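Local coordinates for protein MATE family efflux transporter (Vibrio cholerae, PDB 6IDP) that probably exports drugs across the bacterial membrane, using a proton-dependent conformational change, at residues A106-L117 with F127-L138. Sequence-based numbering, arbitrary orientation.
Sequences ALVLYLLRQPLL and FAIIDHYWLWWL. With OLC ((2R)-2,3-dihydroxypropyl (9Z)-octadec-9-enoate), chain R.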
loop_
_atom_site.group_PDB
_atom_site.type_symbol
_atom_site.label_atom_id
_atom_site.label_comp_id
_atom_site.label_asym_id
_atom_site.label_seq_id
_atom_site.Cartn_x
_atom_site.Cartn_y
_atom_site.Cartn_z
ATOM N N ALA A 106 2.722 7.550 18.072
ATOM C CA ALA A 106 2.846 6.355 18.900
ATOM C C ALA A 106 2.605 6.661 20.377
ATOM O O ALA A 106 1.978 5.875 21.087
ATOM C CB ALA A 106 4.218 5.724 18.708
ATOM N N LEU A 107 3.100 7.810 20.828
ATOM C CA LEU A 107 2.952 8.228 22.219
ATOM C C LEU A 107 1.492 8.452 22.608
ATOM O O LEU A 107 1.041 7.965 23.645
ATOM C CB LEU A 107 3.757 9.506 22.477
ATOM C CG LEU A 107 3.533 10.216 23.816
ATOM C CD1 LEU A 107 3.840 9.294 24.985
ATOM C CD2 LEU A 107 4.370 11.484 23.898
ATOM N N VAL A 108 0.755 9.186 21.779
ATOM C CA VAL A 108 -0.625 9.523 22.110
ATOM C C VAL A 108 -1.551 8.319 21.950
ATOM O O VAL A 108 -2.602 8.253 22.584
ATOM C CB VAL A 108 -1.152 10.696 21.247
ATOM C CG1 VAL A 108 -0.194 11.875 21.319
ATOM C CG2 VAL A 108 -1.361 10.263 19.805
ATOM N N LEU A 109 -1.153 7.363 21.115
ATOM C CA LEU A 109 -1.953 6.162 20.912
ATOM C C LEU A 109 -1.880 5.245 22.128
ATOM O O LEU A 109 -2.890 4.680 22.547
ATOM C CB LEU A 109 -1.500 5.415 19.657
ATOM C CG LEU A 109 -1.827 6.090 18.322
ATOM C CD1 LEU A 109 -1.378 5.226 17.156
ATOM C CD2 LEU A 109 -3.311 6.401 18.227
ATOM N N TYR A 110 -0.686 5.100 22.697
ATOM C CA TYR A 110 -0.527 4.291 23.897
ATOM C C TYR A 110 -1.177 4.981 25.091
ATOM O O TYR A 110 -1.713 4.323 25.983
ATOM C CB TYR A 110 0.950 4.012 24.187
ATOM C CG TYR A 110 1.146 3.030 25.320
ATOM C CD1 TYR A 110 1.139 1.663 25.085
ATOM C CD2 TYR A 110 1.320 3.471 26.626
ATOM C CE1 TYR A 110 1.307 0.760 26.116
ATOM C CE2 TYR A 110 1.489 2.576 27.667
ATOM C CZ TYR A 110 1.481 1.222 27.405
ATOM O OH TYR A 110 1.651 0.327 28.435
ATOM N N LEU A 111 -1.126 6.308 25.100
ATOM C CA LEU A 111 -1.735 7.095 26.167
ATOM C C LEU A 111 -3.251 6.927 26.197
ATOM O O LEU A 111 -3.863 6.910 27.264
ATOM C CB LEU A 111 -1.379 8.575 26.007
ATOM C CG LEU A 111 -0.383 9.172 27.005
ATOM C CD1 LEU A 111 0.751 8.201 27.297
ATOM C CD2 LEU A 111 0.152 10.503 26.495
ATOM N N LEU A 112 -3.851 6.797 25.020
ATOM C CA LEU A 112 -5.302 6.709 24.908
ATOM C C LEU A 112 -5.754 5.312 24.500
ATOM O O LEU A 112 -6.773 5.162 23.825
ATOM C CB LEU A 112 -5.819 7.735 23.897
ATOM C CG LEU A 112 -5.332 9.178 24.047
ATOM C CD1 LEU A 112 -5.739 10.008 22.836
ATOM C CD2 LEU A 112 -5.859 9.799 25.330
ATOM N N ARG A 113 -5.005 4.294 24.911
ATOM C CA ARG A 113 -5.315 2.923 24.517
ATOM C C ARG A 113 -6.666 2.461 25.072
ATOM O O ARG A 113 -7.458 1.865 24.345
ATOM C CB ARG A 113 -4.197 1.966 24.951
ATOM C CG ARG A 113 -3.910 1.923 26.444
ATOM C CD ARG A 113 -2.630 1.153 26.744
ATOM N NE ARG A 113 -2.405 1.045 28.180
ATOM C CZ ARG A 113 -1.924 2.028 28.932
ATOM N NH1 ARG A 113 -1.615 3.193 28.380
ATOM N NH2 ARG A 113 -1.754 1.850 30.236
ATOM N N GLN A 114 -6.938 2.752 26.343
ATOM C CA GLN A 114 -8.198 2.343 26.966
ATOM C C GLN A 114 -9.430 2.942 26.270
ATOM O O GLN A 114 -10.374 2.209 25.969
ATOM C CB GLN A 114 -8.213 2.702 28.458
ATOM C CG GLN A 114 -7.248 1.907 29.319
ATOM C CD GLN A 114 -7.423 2.202 30.799
ATOM O OE1 GLN A 114 -6.449 2.264 31.551
ATOM N NE2 GLN A 114 -8.669 2.382 31.224
ATOM N N PRO A 115 -9.440 4.269 26.014
ATOM C CA PRO A 115 -10.617 4.770 25.295
ATOM C C PRO A 115 -10.742 4.195 23.883
ATOM O O PRO A 115 -11.833 3.772 23.507
ATOM C CB PRO A 115 -10.383 6.283 25.250
ATOM C CG PRO A 115 -9.486 6.560 26.405
ATOM C CD PRO A 115 -8.575 5.375 26.466
ATOM N N LEU A 116 -9.645 4.172 23.126
ATOM C CA LEU A 116 -9.657 3.621 21.772
ATOM C C LEU A 116 -10.152 2.177 21.759
ATOM O O LEU A 116 -10.983 1.806 20.929
ATOM C CB LEU A 116 -8.267 3.701 21.136
ATOM C CG LEU A 116 -7.723 5.086 20.773
ATOM C CD1 LEU A 116 -6.476 4.964 19.903
ATOM C CD2 LEU A 116 -8.786 5.929 20.084
ATOM N N LEU A 117 -9.640 1.366 22.681
ATOM C CA LEU A 117 -10.088 -0.016 22.814
ATOM C C LEU A 117 -11.574 -0.063 23.161
ATOM O O LEU A 117 -12.325 -0.864 22.607
ATOM C CB LEU A 117 -9.266 -0.752 23.878
ATOM C CG LEU A 117 -7.839 -1.154 23.492
ATOM C CD1 LEU A 117 -6.998 -1.412 24.733
ATOM C CD2 LEU A 117 -7.843 -2.376 22.584
ATOM N N PHE A 127 -7.196 -5.763 27.660
ATOM C CA PHE A 127 -6.421 -4.636 28.176
ATOM C C PHE A 127 -5.119 -5.065 28.861
ATOM O O PHE A 127 -4.098 -4.382 28.751
ATOM C CB PHE A 127 -7.276 -3.821 29.156
ATOM C CG PHE A 127 -8.386 -3.027 28.500
ATOM C CD1 PHE A 127 -9.335 -3.645 27.700
ATOM C CD2 PHE A 127 -8.492 -1.662 28.712
ATOM C CE1 PHE A 127 -10.354 -2.917 27.110
ATOM C CE2 PHE A 127 -9.510 -0.928 28.124
ATOM C CZ PHE A 127 -10.442 -1.558 27.323
ATOM N N ALA A 128 -5.163 -6.195 29.562
ATOM C CA ALA A 128 -3.997 -6.718 30.269
ATOM C C ALA A 128 -2.837 -7.022 29.322
ATOM O O ALA A 128 -1.676 -6.772 29.646
ATOM C CB ALA A 128 -4.376 -7.968 31.051
ATOM N N ILE A 129 -3.162 -7.561 28.152
ATOM C CA ILE A 129 -2.151 -7.921 27.166
ATOM C C ILE A 129 -1.668 -6.697 26.383
ATOM O O ILE A 129 -0.479 -6.570 26.093
ATOM C CB ILE A 129 -2.683 -8.986 26.183
ATOM C CG1 ILE A 129 -3.190 -10.212 26.947
ATOM C CG2 ILE A 129 -1.604 -9.394 25.193
ATOM C CD1 ILE A 129 -3.648 -11.346 26.052
ATOM N N ILE A 130 -2.591 -5.794 26.057
ATOM C CA ILE A 130 -2.264 -4.590 25.290
ATOM C C ILE A 130 -1.315 -3.665 26.061
ATOM O O ILE A 130 -0.484 -2.977 25.460
ATOM C CB ILE A 130 -3.553 -3.820 24.883
ATOM C CG1 ILE A 130 -3.879 -4.060 23.407
ATOM C CG2 ILE A 130 -3.415 -2.322 25.112
ATOM C CD1 ILE A 130 -3.985 -5.512 23.031
ATOM N N ASP A 131 -1.426 -3.672 27.388
ATOM C CA ASP A 131 -0.587 -2.835 28.247
ATOM C C ASP A 131 0.903 -3.024 27.982
ATOM O O ASP A 131 1.682 -2.073 28.067
ATOM C CB ASP A 131 -0.882 -3.113 29.725
ATOM C CG ASP A 131 -1.884 -2.141 30.318
ATOM O OD1 ASP A 131 -2.023 -1.023 29.780
ATOM O OD2 ASP A 131 -2.527 -2.493 31.328
ATOM N N HIS A 132 1.300 -4.250 27.657
ATOM C CA HIS A 132 2.703 -4.521 27.372
ATOM C C HIS A 132 2.954 -4.795 25.886
ATOM O O HIS A 132 4.047 -4.532 25.382
ATOM C CB HIS A 132 3.205 -5.694 28.221
ATOM C CG HIS A 132 2.419 -6.955 28.043
ATOM N ND1 HIS A 132 2.705 -7.876 27.058
ATOM C CD2 HIS A 132 1.363 -7.453 28.729
ATOM C CE1 HIS A 132 1.855 -8.885 27.142
ATOM N NE2 HIS A 132 1.031 -8.653 28.148
ATOM N N TYR A 133 1.948 -5.304 25.180
ATOM C CA TYR A 133 2.127 -5.627 23.767
ATOM C C TYR A 133 2.315 -4.379 22.907
ATOM O O TYR A 133 3.162 -4.366 22.015
ATOM C CB TYR A 133 0.948 -6.448 23.233
ATOM C CG TYR A 133 1.063 -6.756 21.755
ATOM C CD1 TYR A 133 2.211 -7.343 21.238
ATOM C CD2 TYR A 133 0.027 -6.458 20.878
ATOM C CE1 TYR A 133 2.327 -7.622 19.889
ATOM C CE2 TYR A 133 0.135 -6.738 19.525
ATOM C CZ TYR A 133 1.286 -7.321 19.039
ATOM O OH TYR A 133 1.401 -7.602 17.697
ATOM N N TRP A 134 1.539 -3.333 23.176
ATOM C CA TRP A 134 1.613 -2.118 22.366
ATOM C C TRP A 134 2.922 -1.365 22.569
ATOM O O TRP A 134 3.345 -0.615 21.694
ATOM C CB TRP A 134 0.429 -1.192 22.661
ATOM C CG TRP A 134 -0.814 -1.561 21.909
ATOM C CD1 TRP A 134 -1.092 -2.764 21.331
ATOM C CD2 TRP A 134 -1.941 -0.716 21.639
ATOM N NE1 TRP A 134 -2.325 -2.724 20.726
ATOM C CE2 TRP A 134 -2.867 -1.479 20.901
ATOM C CE3 TRP A 134 -2.260 0.609 21.953
ATOM C CZ2 TRP A 134 -4.088 -0.963 20.472
ATOM C CZ3 TRP A 134 -3.473 1.120 21.526
ATOM C CH2 TRP A 134 -4.372 0.336 20.794
ATOM N N LEU A 135 3.557 -1.561 23.719
ATOM C CA LEU A 135 4.879 -0.991 23.950
ATOM C C LEU A 135 5.853 -1.501 22.895
ATOM O O LEU A 135 6.481 -0.717 22.178
ATOM C CB LEU A 135 5.384 -1.333 25.353
ATOM C CG LEU A 135 4.671 -0.602 26.492
ATOM C CD1 LEU A 135 5.178 -1.074 27.845
ATOM C CD2 LEU A 135 4.849 0.900 26.339
ATOM N N TRP A 136 5.957 -2.822 22.793
ATOM C CA TRP A 136 6.819 -3.442 21.797
ATOM C C TRP A 136 6.313 -3.195 20.380
ATOM O O TRP A 136 7.100 -2.937 19.468
ATOM C CB TRP A 136 6.932 -4.945 22.050
ATOM C CG TRP A 136 7.576 -5.294 23.356
ATOM C CD1 TRP A 136 6.946 -5.707 24.495
ATOM C CD2 TRP A 136 8.976 -5.268 23.659
ATOM N NE1 TRP A 136 7.868 -5.937 25.487
ATOM C CE2 TRP A 136 9.122 -5.676 24.999
ATOM C CE3 TRP A 136 10.120 -4.937 22.927
ATOM C CZ2 TRP A 136 10.364 -5.761 25.622
ATOM C CZ3 TRP A 136 11.354 -5.026 23.546
ATOM C CH2 TRP A 136 11.466 -5.433 24.879
ATOM N N TRP A 137 4.998 -3.271 20.195
ATOM C CA TRP A 137 4.437 -3.187 18.853
ATOM C C TRP A 137 4.533 -1.786 18.254
ATOM O O TRP A 137 4.852 -1.640 17.077
ATOM C CB TRP A 137 2.979 -3.654 18.832
ATOM C CG TRP A 137 2.448 -3.646 17.442
ATOM C CD1 TRP A 137 2.545 -4.649 16.524
ATOM C CD2 TRP A 137 1.783 -2.562 16.787
ATOM N NE1 TRP A 137 1.964 -4.263 15.342
ATOM C CE2 TRP A 137 1.490 -2.985 15.477
ATOM C CE3 TRP A 137 1.399 -1.278 17.183
ATOM C CZ2 TRP A 137 0.830 -2.171 14.561
ATOM C CZ3 TRP A 137 0.745 -0.472 16.274
ATOM C CH2 TRP A 137 0.466 -0.921 14.979
ATOM N N LEU A 138 4.240 -0.763 19.050
ATOM C CA LEU A 138 4.363 0.613 18.573
ATOM C C LEU A 138 5.817 0.931 18.242
ATOM O O LEU A 138 6.102 1.696 17.318
ATOM C CB LEU A 138 3.822 1.606 19.606
ATOM C CG LEU A 138 2.298 1.756 19.641
ATOM C CD1 LEU A 138 1.852 2.549 20.860
ATOM C CD2 LEU A 138 1.808 2.418 18.359
HETATM C C18 OLC R . 10.442 5.778 19.137
HETATM C C10 OLC R . 5.398 5.855 25.124
HETATM C C9 OLC R . 5.261 6.287 26.397
HETATM C C17 OLC R . 9.546 4.605 19.471
HETATM C C11 OLC R . 5.283 4.384 24.784
HETATM C C8 OLC R . 4.985 5.314 27.526
HETATM C C16 OLC R . 8.229 5.115 20.015
HETATM C C12 OLC R . 4.750 4.228 23.374
HETATM C C7 OLC R . 4.820 6.078 28.822
HETATM C C15 OLC R . 7.493 4.002 20.734
HETATM C C13 OLC R . 5.794 3.572 22.496
HETATM C C6 OLC R . 4.018 5.246 29.799
HETATM C C14 OLC R . 6.350 4.596 21.530
HETATM C C5 OLC R . 3.039 6.131 30.539
#
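With CG opposite its backbone N (chi1 -173°), Tyr110 swings its ring across to helix 124-156, while Arg113, whose CG is wedged between backbone N and carbonyl carbon, runs extended toward Asp131. The Tyr110 ring enters as a knob among Asp131, Trp134, Leu135 and Leu138. Leu135 CD2 lies over one face, 3.7 Å from the ring centroid, in a CH-pi contact; Trp134 CB and the backbone O of Asp131 sit at its edge. Tyr110 OH donates to that Asp131 O, though the modelled separation of 2.4 Å is doubtfully short. On the opposite face, toward the rim, lies Arg113 CD. A salt bridge joins Arg113 NE to Asp131 OD1 at 2.6 Å, and NH2 adds a weak bond to the same oxygen; the guanidinium and carboxylate planes are 64° apart. Arg113 NH1 turns back to Tyr110 O at 2.7 Å, tying the guanidinium to the end of the preceding helix, 84-111, across the break at Leu112, and limiting its rotation. Farther along, Leu117 CD1 stands almost exactly over the Phe127 ring centre (4.1 Å), and Ile130 CG2 meets the same methyl. At the other end Leu138 CD1 packs against Tyr110 CB, and the monoolein chain lies alongside Ala106, Leu107 and Leu135. Segments 106-111 and 127-138 run antiparallel, 173° between their directions, forming a helical hairpin of helices 84-111 and 124-156 within the first MatE family region, its connection including the short helix 113-119.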